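Local coordinates for protein catechol 1,2-dioxygenase (Acinetobacter sp., PDB 1DLM) that catalyses the iron(III)-dependent intradiol cleavage of catechol by dioxygen to cis,cis-muconate, the opening step of its branch of the beta-ketoadipate pathway, at residues A[198-203]-A[222-227]. Numbering follows the deposited sequence.
With FE (Fe (III) ion), chain C.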
loop_
_atom_site.group_PDB
_atom_site.type_symbol
_atom_site.label_atom_id
_atom_site.label_comp_id
_atom_site.label_asym_id
_atom_site.label_seq_id
_atom_site.Cartn_x
_atom_site.Cartn_y
_atom_site.Cartn_z
ATOM N N ALA A 198 28.615 -5.629 5.043
ATOM C CA ALA A 198 28.277 -6.871 4.384
ATOM C C ALA A 198 27.008 -6.517 3.641
ATOM O O ALA A 198 26.273 -5.638 4.074
ATOM C CB ALA A 198 27.992 -7.952 5.408
ATOM N N GLY A 199 26.753 -7.168 2.516
ATOM C CA GLY A 199 25.519 -6.887 1.810
ATOM C C GLY A 199 24.368 -7.322 2.706
ATOM O O GLY A 199 24.581 -7.782 3.833
ATOM N N TYR A 200 23.140 -7.176 2.230
ATOM C CA TYR A 200 21.986 -7.586 3.025
ATOM C C TYR A 200 20.796 -7.822 2.125
ATOM O O TYR A 200 20.746 -7.331 0.990
ATOM C CB TYR A 200 21.648 -6.526 4.079
ATOM C CG TYR A 200 21.367 -5.158 3.510
ATOM C CD1 TYR A 200 20.099 -4.818 3.033
ATOM C CD2 TYR A 200 22.388 -4.216 3.407
ATOM C CE1 TYR A 200 19.858 -3.569 2.466
ATOM C CE2 TYR A 200 22.165 -2.963 2.845
ATOM C CZ TYR A 200 20.900 -2.640 2.372
ATOM O OH TYR A 200 20.695 -1.396 1.802
ATOM N N GLY A 201 19.837 -8.580 2.635
ATOM C CA GLY A 201 18.657 -8.878 1.854
ATOM C C GLY A 201 17.427 -8.397 2.579
ATOM O O GLY A 201 17.506 -8.012 3.742
ATOM N N CYS A 202 16.294 -8.413 1.891
ATOM C CA CYS A 202 15.038 -7.991 2.489
ATOM C C CYS A 202 14.645 -8.987 3.563
ATOM O O CYS A 202 15.101 -10.123 3.552
ATOM C CB CYS A 202 13.937 -7.972 1.432
ATOM S SG CYS A 202 14.302 -6.947 0.028
ATOM N N PRO A 203 13.807 -8.567 4.518
ATOM C CA PRO A 203 13.389 -9.498 5.567
ATOM C C PRO A 203 12.787 -10.717 4.871
ATOM O O PRO A 203 11.807 -10.608 4.134
ATOM C CB PRO A 203 12.355 -8.683 6.339
ATOM C CG PRO A 203 12.932 -7.287 6.230
ATOM C CD PRO A 203 13.193 -7.247 4.736
ATOM N N PRO A 222 24.430 -6.065 -2.839
ATOM C CA PRO A 222 25.855 -6.317 -2.605
ATOM C C PRO A 222 26.329 -5.350 -1.502
ATOM O O PRO A 222 25.637 -4.372 -1.193
ATOM C CB PRO A 222 26.472 -6.002 -3.966
ATOM C CG PRO A 222 25.582 -4.847 -4.441
ATOM C CD PRO A 222 24.228 -5.469 -4.175
ATOM N N ALA A 223 27.486 -5.613 -0.900
ATOM C CA ALA A 223 27.989 -4.729 0.146
ATOM C C ALA A 223 28.221 -3.345 -0.462
ATOM O O ALA A 223 28.752 -3.224 -1.564
ATOM C CB ALA A 223 29.274 -5.277 0.727
ATOM N N HIS A 224 27.797 -2.305 0.249
ATOM C CA HIS A 224 27.945 -0.945 -0.260
ATOM C C HIS A 224 27.970 0.095 0.852
ATOM O O HIS A 224 27.609 -0.177 2.002
ATOM C CB HIS A 224 26.801 -0.600 -1.198
ATOM C CG HIS A 224 25.459 -0.695 -0.551
ATOM N ND1 HIS A 224 24.844 -1.901 -0.296
ATOM C CD2 HIS A 224 24.660 0.258 -0.013
ATOM C CE1 HIS A 224 23.723 -1.690 0.369
ATOM N NE2 HIS A 224 23.588 -0.388 0.554
ATOM N N ILE A 225 28.374 1.302 0.474
ATOM C CA ILE A 225 28.473 2.402 1.418
ATOM C C ILE A 225 27.775 3.610 0.811
ATOM O O ILE A 225 28.063 4.011 -0.317
ATOM C CB ILE A 225 29.957 2.730 1.718
ATOM C CG1 ILE A 225 30.667 1.465 2.224
ATOM C CG2 ILE A 225 30.047 3.858 2.750
ATOM C CD1 ILE A 225 32.163 1.630 2.465
ATOM N N HIS A 226 26.848 4.167 1.576
ATOM C CA HIS A 226 26.043 5.299 1.150
ATOM C C HIS A 226 26.724 6.640 1.374
ATOM O O HIS A 226 27.398 6.842 2.381
ATOM C CB HIS A 226 24.719 5.291 1.918
ATOM C CG HIS A 226 23.856 4.098 1.640
ATOM N ND1 HIS A 226 23.012 4.026 0.553
ATOM C CD2 HIS A 226 23.714 2.927 2.306
ATOM C CE1 HIS A 226 22.387 2.861 0.563
ATOM N NE2 HIS A 226 22.796 2.177 1.615
ATOM N N TYR A 227 26.519 7.550 0.428
ATOM C CA TYR A 227 27.071 8.894 0.495
ATOM C C TYR A 227 26.039 9.984 0.225
ATOM O O TYR A 227 25.110 9.814 -0.561
ATOM C CB TYR A 227 28.177 9.106 -0.540
ATOM C CG TYR A 227 29.541 8.562 -0.210
ATOM C CD1 TYR A 227 29.828 7.197 -0.333
ATOM C CD2 TYR A 227 30.567 9.424 0.185
ATOM C CE1 TYR A 227 31.115 6.707 -0.075
ATOM C CE2 TYR A 227 31.852 8.949 0.447
ATOM C CZ TYR A 227 32.117 7.590 0.311
ATOM O OH TYR A 227 33.382 7.118 0.550
HETATM FE FE FE C . 22.112 0.379 1.980
HETATM O O HOH W 1 25.917 -3.158 2.479
HETATM O O HOH W 2 19.789 0.979 1.913
#
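Tyr200 and His224 meet at the ferric ion, each reaching it with the far end of its ring. Tyr200 OH lies 2.3 Å from the iron, and His224 NE2 binds it at 2.2 Å. The two side chains cross at about a right angle and their rings meet rim to rim, planes at 51°, neither lying over the other. In both residues CG sits between the backbone N and the carbonyl carbon (chi1 near 60° in both), a setting that keeps each ring over its own backbone and points its outer atom at the metal.

The imidazole of His224 is held at its other nitrogen as well. Its ND1 donates to Pro222 O two residues earlier, 2.7 Å away, with the acceptor in the ring plane. The bond is nearly straight, at 173°. It puts the proton on ND1 and leaves NE2 for the iron; together with the iron on NE2, it should hold the ring against turning about CB–CG.

On the backbone side of this pair, Gly199 passes the Pro222–Ala223 peptide, its CA 3.6 Å from Ala223 N. Ala223 CB rests against the Ala198–Gly199 peptide. A water bridges the segments, accepting from His224 N and lying 3.0 Å from Ala198 O, to which it can donate.

From two residues further along strand 220-230, His226 NE2 binds the iron at 2.0 Å, and its ring stacks with Trp156. Tyr164 and a second water complete the five ligands, the two-tyrosine, two-histidine site of intradiol dioxygenases. Two tyrosine oxygens among the ligands should stabilise iron(III) over iron(II), consistent with an enzyme that activates the bound catechol rather than dioxygen.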